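Local structure of glutamate racemase (Escherichia coli, 2JFN) at residues M165-V178 against G203-L215. The protein belongs to the Asp/Glu/hydantoin racemase family of two-domain alpha/beta enzymes and holds glutamic acid in a pocket. Sequence-based numbering, arbitrary orientation.
Sequences MVELAEAKLHGEDV and GCTHFPLLQEELL. With GLU (glutamic acid), chain B.
Glu170 carries CG anti to its carbonyl carbon (chi1 -77°) and then bends at chi2 (-73°), which brings the carboxylate to His206. The result is a His-carboxylate hydrogen bond beside the glutamic acid pocket, with His206 lining the pocket and Glu170 behind it, and it illustrates how a second-shell residue positions a first-shell one. His206 NE2 donates to Glu170 OE1 over 2.7 Å in a nearly straight line, within the imidazole plane and on the anti side of the carboxylate. On the other side of the ring, ND1 of His206 accepts from the amino N of the bound glutamic acid at 2.8 Å. The same amino group is also held by Thr205 OG1, while Thr205 N binds a carboxylate oxygen of the ligand. Val166 CG1 sits over one imidazole face in a CH-pi contact and Ala169 CB lies at the edge; the hydrogen bonds at NE2 and ND1 fix the rotation of the ring. Val31 N is a second partner of Glu170 OE1.

Behind the pocket, helix 163-174 packs on the turn that follows strand 199-202 of the four-stranded parallel sheet. Met165 SD rests 3.6 Å from the centroid of the Phe207 ring, directly above it in a Met-aromatic contact, and Cys204 CB covers the opposite face. Leu210 fills the next layer, sending CD1 to Met165 CG at 3.6 Å and CD2 to Val178 CG2.

At the far end Lys172, fully extended, forms a salt bridge with Glu213. Lys172 NZ meets the syn lone pairs of Glu213 OE1 and OE2, each at 3.0 Å, and donates to Leu209 O as well. A water accepts from Val178 N and donates to Glu213 OE2 at 2.9 Å.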
loop_
_atom_site.group_PDB
_atom_site.type_symbol
_atom_site.label_atom_id
_atom_site.label_comp_id
_atom_site.label_asym_id
_atom_site.label_seq_id
_atom_site.Cartn_x
_atom_site.Cartn_y
_atom_site.Cartn_z
ATOM N N MET A 165 -0.568 -6.880 -12.425
ATOM C CA MET A 165 -0.339 -5.446 -12.311
ATOM C C MET A 165 0.607 -5.166 -11.143
ATOM O O MET A 165 1.418 -4.238 -11.190
ATOM C CB MET A 165 -1.666 -4.716 -12.113
ATOM C CG MET A 165 -1.570 -3.226 -12.401
ATOM S SD MET A 165 -3.161 -2.386 -12.280
ATOM C CE MET A 165 -3.929 -2.887 -13.799
ATOM N N VAL A 166 0.504 -5.974 -10.092
ATOM C CA VAL A 166 1.380 -5.800 -8.944
ATOM C C VAL A 166 2.817 -5.998 -9.418
ATOM O O VAL A 166 3.711 -5.240 -9.054
ATOM C CB VAL A 166 1.068 -6.822 -7.834
ATOM C CG1 VAL A 166 2.045 -6.640 -6.675
ATOM C CG2 VAL A 166 -0.365 -6.644 -7.353
ATOM N N GLU A 167 3.023 -7.024 -10.241
ATOM C CA GLU A 167 4.345 -7.328 -10.775
ATOM C C GLU A 167 4.855 -6.220 -11.684
ATOM O O GLU A 167 6.050 -5.931 -11.714
ATOM C CB GLU A 167 4.316 -8.655 -11.544
ATOM C CG GLU A 167 4.232 -9.871 -10.650
ATOM C CD GLU A 167 5.293 -9.858 -9.559
ATOM O OE1 GLU A 167 6.474 -9.575 -9.868
ATOM O OE2 GLU A 167 4.951 -10.131 -8.387
ATOM N N LEU A 168 3.950 -5.602 -12.432
ATOM C CA LEU A 168 4.338 -4.518 -13.319
ATOM C C LEU A 168 4.878 -3.374 -12.469
ATOM O O LEU A 168 5.877 -2.744 -12.822
ATOM C CB LEU A 168 3.134 -4.059 -14.154
ATOM C CG LEU A 168 2.703 -5.066 -15.223
ATOM C CD1 LEU A 168 1.450 -4.580 -15.921
ATOM C CD2 LEU A 168 3.835 -5.256 -16.221
ATOM N N ALA A 169 4.226 -3.124 -11.336
ATOM C CA ALA A 169 4.656 -2.060 -10.430
ATOM C C ALA A 169 6.022 -2.423 -9.848
ATOM O O ALA A 169 6.920 -1.581 -9.783
ATOM C CB ALA A 169 3.627 -1.866 -9.301
ATOM N N GLU A 170 6.179 -3.674 -9.423
ATOM C CA GLU A 170 7.464 -4.117 -8.879
ATOM C C GLU A 170 8.542 -3.899 -9.938
ATOM O O GLU A 170 9.572 -3.284 -9.672
ATOM C CB GLU A 170 7.414 -5.601 -8.495
ATOM C CG GLU A 170 6.691 -5.899 -7.185
ATOM C CD GLU A 170 7.487 -5.481 -5.949
ATOM O OE1 GLU A 170 6.856 -5.090 -4.940
ATOM O OE2 GLU A 170 8.738 -5.552 -5.975
ATOM N N ALA A 171 8.292 -4.398 -11.147
ATOM C CA ALA A 171 9.249 -4.249 -12.238
ATOM C C ALA A 171 9.638 -2.792 -12.435
ATOM O O ALA A 171 10.821 -2.459 -12.530
ATOM C CB ALA A 171 8.660 -4.801 -13.527
ATOM N N LYS A 172 8.642 -1.918 -12.497
ATOM C CA LYS A 172 8.908 -0.505 -12.704
ATOM C C LYS A 172 9.911 0.075 -11.714
ATOM O O LYS A 172 10.890 0.704 -12.121
ATOM C CB LYS A 172 7.609 0.301 -12.648
ATOM C CG LYS A 172 7.814 1.786 -12.895
ATOM C CD LYS A 172 6.494 2.549 -12.854
ATOM C CE LYS A 172 6.708 4.028 -13.137
ATOM N NZ LYS A 172 5.423 4.768 -13.138
ATOM N N LEU A 173 9.681 -0.129 -10.421
ATOM C CA LEU A 173 10.592 0.413 -9.425
ATOM C C LEU A 173 11.913 -0.349 -9.362
ATOM O O LEU A 173 12.834 0.055 -8.657
ATOM C CB LEU A 173 9.934 0.444 -8.040
ATOM C CG LEU A 173 8.643 1.254 -7.837
ATOM C CD1 LEU A 173 8.735 2.002 -6.514
ATOM C CD2 LEU A 173 8.421 2.231 -8.975
ATOM N N HIS A 174 12.005 -1.456 -10.089
ATOM C CA HIS A 174 13.242 -2.223 -10.111
ATOM C C HIS A 174 14.078 -1.793 -11.310
ATOM O O HIS A 174 15.198 -2.261 -11.496
ATOM C CB HIS A 174 12.948 -3.725 -10.159
ATOM C CG HIS A 174 12.666 -4.317 -8.813
ATOM N ND1 HIS A 174 13.665 -4.723 -7.953
ATOM C CD2 HIS A 174 11.500 -4.511 -8.151
ATOM C CE1 HIS A 174 13.126 -5.141 -6.822
ATOM N NE2 HIS A 174 11.814 -5.022 -6.915
ATOM N N GLY A 175 13.524 -0.891 -12.116
ATOM C CA GLY A 175 14.252 -0.392 -13.270
ATOM C C GLY A 175 13.747 -0.829 -14.632
ATOM O O GLY A 175 14.276 -0.390 -15.656
ATOM N N GLU A 176 12.738 -1.695 -14.663
ATOM C CA GLU A 176 12.194 -2.151 -15.936
ATOM C C GLU A 176 11.059 -1.241 -16.383
ATOM O O GLU A 176 10.357 -0.660 -15.558
ATOM C CB GLU A 176 11.684 -3.594 -15.830
ATOM C CG GLU A 176 12.768 -4.639 -15.601
ATOM C CD GLU A 176 13.175 -4.768 -14.145
ATOM O OE1 GLU A 176 12.334 -5.206 -13.326
ATOM O OE2 GLU A 176 14.335 -4.435 -13.817
ATOM N N ASP A 177 10.886 -1.115 -17.694
ATOM C CA ASP A 177 9.836 -0.271 -18.248
ATOM C C ASP A 177 8.536 -1.053 -18.304
ATOM O O ASP A 177 8.528 -2.242 -18.610
ATOM C CB ASP A 177 10.233 0.193 -19.647
ATOM C CG ASP A 177 11.596 0.865 -19.666
ATOM O OD1 ASP A 177 11.686 2.046 -19.257
ATOM O OD2 ASP A 177 12.577 0.200 -20.071
ATOM N N VAL A 178 7.437 -0.379 -17.998
ATOM C CA VAL A 178 6.133 -1.018 -18.004
ATOM C C VAL A 178 5.585 -1.143 -19.424
ATOM O O VAL A 178 5.504 -0.160 -20.156
ATOM C CB VAL A 178 5.126 -0.213 -17.147
ATOM C CG1 VAL A 178 3.786 -0.929 -17.104
ATOM C CG2 VAL A 178 5.685 -0.013 -15.742
ATOM N N GLY A 203 -7.169 -0.072 -5.266
ATOM C CA GLY A 203 -7.256 -0.805 -4.012
ATOM C C GLY A 203 -6.059 -1.689 -3.725
ATOM O O GLY A 203 -6.165 -2.705 -3.042
ATOM N N CYS A 204 -4.920 -1.311 -4.282
ATOM C CA CYS A 204 -3.670 -2.021 -4.063
ATOM C C CYS A 204 -2.652 -0.890 -3.986
ATOM O O CYS A 204 -2.575 -0.065 -4.897
ATOM C CB CYS A 204 -3.366 -2.953 -5.234
ATOM S SG CYS A 204 -1.955 -4.027 -4.946
ATOM N N THR A 205 -1.883 -0.826 -2.903
ATOM C CA THR A 205 -0.913 0.260 -2.757
ATOM C C THR A 205 0.170 0.256 -3.838
ATOM O O THR A 205 0.917 1.225 -3.987
ATOM C CB THR A 205 -0.253 0.252 -1.351
ATOM O OG1 THR A 205 0.546 -0.926 -1.190
ATOM C CG2 THR A 205 -1.328 0.272 -0.268
ATOM N N HIS A 206 0.260 -0.831 -4.596
ATOM C CA HIS A 206 1.232 -0.897 -5.689
ATOM C C HIS A 206 0.751 -0.079 -6.895
ATOM O O HIS A 206 1.553 0.495 -7.641
ATOM C CB HIS A 206 1.427 -2.339 -6.170
ATOM C CG HIS A 206 2.516 -3.087 -5.463
ATOM N ND1 HIS A 206 2.383 -3.569 -4.178
ATOM C CD2 HIS A 206 3.744 -3.473 -5.883
ATOM C CE1 HIS A 206 3.479 -4.222 -3.839
ATOM N NE2 HIS A 206 4.321 -4.179 -4.855
ATOM N N PHE A 207 -0.564 -0.025 -7.079
ATOM C CA PHE A 207 -1.134 0.643 -8.246
ATOM C C PHE A 207 -0.899 2.136 -8.439
ATOM O O PHE A 207 -0.667 2.568 -9.565
ATOM C CB PHE A 207 -2.626 0.283 -8.357
ATOM C CG PHE A 207 -2.879 -1.206 -8.519
ATOM C CD1 PHE A 207 -4.176 -1.719 -8.468
ATOM C CD2 PHE A 207 -1.815 -2.098 -8.701
ATOM C CE1 PHE A 207 -4.413 -3.091 -8.594
ATOM C CE2 PHE A 207 -2.042 -3.472 -8.827
ATOM C CZ PHE A 207 -3.341 -3.968 -8.772
ATOM N N PRO A 208 -0.950 2.949 -7.364
ATOM C CA PRO A 208 -0.711 4.382 -7.577
ATOM C C PRO A 208 0.649 4.618 -8.249
ATOM O O PRO A 208 0.854 5.626 -8.927
ATOM C CB PRO A 208 -0.764 4.952 -6.161
ATOM C CG PRO A 208 -1.789 4.087 -5.506
ATOM C CD PRO A 208 -1.386 2.693 -5.976
ATOM N N LEU A 209 1.570 3.676 -8.057
ATOM C CA LEU A 209 2.907 3.767 -8.648
ATOM C C LEU A 209 2.832 3.696 -10.174
ATOM O O LEU A 209 3.775 4.084 -10.869
ATOM C CB LEU A 209 3.793 2.622 -8.137
ATOM C CG LEU A 209 4.093 2.604 -6.639
ATOM C CD1 LEU A 209 4.858 1.342 -6.289
ATOM C CD2 LEU A 209 4.888 3.846 -6.265
ATOM N N LEU A 210 1.712 3.194 -10.683
ATOM C CA LEU A 210 1.495 3.056 -12.124
ATOM C C LEU A 210 0.517 4.103 -12.647
ATOM O O LEU A 210 0.010 3.986 -13.768
ATOM C CB LEU A 210 0.939 1.663 -12.436
ATOM C CG LEU A 210 1.843 0.460 -12.139
ATOM C CD1 LEU A 210 1.042 -0.811 -12.251
ATOM C CD2 LEU A 210 3.023 0.449 -13.102
ATOM N N GLN A 211 0.250 5.127 -11.847
ATOM C CA GLN A 211 -0.700 6.148 -12.264
ATOM C C GLN A 211 -0.499 6.645 -13.693
ATOM O O GLN A 211 -1.440 6.647 -14.486
ATOM C CB GLN A 211 -0.684 7.343 -11.301
ATOM C CG GLN A 211 -1.659 8.437 -11.736
ATOM C CD GLN A 211 -1.893 9.494 -10.679
ATOM O OE1 GLN A 211 -2.441 9.210 -9.609
ATOM N NE2 GLN A 211 -1.484 10.728 -10.976
ATOM N N GLU A 212 0.717 7.055 -14.034
ATOM C CA GLU A 212 0.975 7.562 -15.381
ATOM C C GLU A 212 0.587 6.549 -16.452
ATOM O O GLU A 212 -0.152 6.871 -17.385
ATOM C CB GLU A 212 2.449 7.954 -15.537
ATOM C CG GLU A 212 2.740 8.737 -16.812
ATOM C CD GLU A 212 3.878 9.740 -16.648
ATOM O OE1 GLU A 212 3.738 10.686 -15.837
ATOM O OE2 GLU A 212 4.914 9.585 -17.330
ATOM N N GLU A 213 1.079 5.320 -16.308
ATOM C CA GLU A 213 0.777 4.265 -17.259
ATOM C C GLU A 213 -0.727 3.992 -17.338
ATOM O O GLU A 213 -1.273 3.817 -18.430
ATOM C CB GLU A 213 1.504 2.972 -16.872
ATOM C CG GLU A 213 3.021 3.000 -17.022
ATOM C CD GLU A 213 3.745 3.701 -15.878
ATOM O OE1 GLU A 213 3.098 4.072 -14.872
ATOM O OE2 GLU A 213 4.978 3.873 -15.988
ATOM N N LEU A 214 -1.390 3.940 -16.183
ATOM C CA LEU A 214 -2.831 3.682 -16.148
ATOM C C LEU A 214 -3.613 4.757 -16.890
ATOM O O LEU A 214 -4.561 4.457 -17.612
ATOM C CB LEU A 214 -3.335 3.597 -14.705
ATOM C CG LEU A 214 -2.941 2.326 -13.942
ATOM C CD1 LEU A 214 -3.312 2.464 -12.472
ATOM C CD2 LEU A 214 -3.640 1.119 -14.575
ATOM N N LEU A 215 -3.207 6.006 -16.715
ATOM C CA LEU A 215 -3.891 7.106 -17.370
ATOM C C LEU A 215 -3.692 7.112 -18.884
ATOM O O LEU A 215 -4.478 7.709 -19.612
ATOM C CB LEU A 215 -3.444 8.432 -16.752
ATOM C CG LEU A 215 -3.951 8.591 -15.314
ATOM C CD1 LEU A 215 -3.412 9.865 -14.703
ATOM C CD2 LEU A 215 -5.474 8.605 -15.316
HETATM N N GLU B . 0.946 -3.562 -1.792
HETATM C CA GLU B . 0.016 -4.639 -2.143
HETATM C C GLU B . -1.263 -4.451 -1.349
HETATM O O GLU B . -1.712 -3.268 -1.128
HETATM C CB GLU B . 0.653 -5.999 -1.822
HETATM C CG GLU B . 0.442 -6.985 -2.993
HETATM C CD GLU B . 0.793 -8.408 -2.579
HETATM O OE1 GLU B . 0.179 -9.354 -3.065
HETATM O OE2 GLU B . 1.698 -8.624 -1.766
HETATM O OXT GLU B . -1.901 -5.464 -0.910
HETATM O O HOH W 1 7.094 2.599 -17.542
#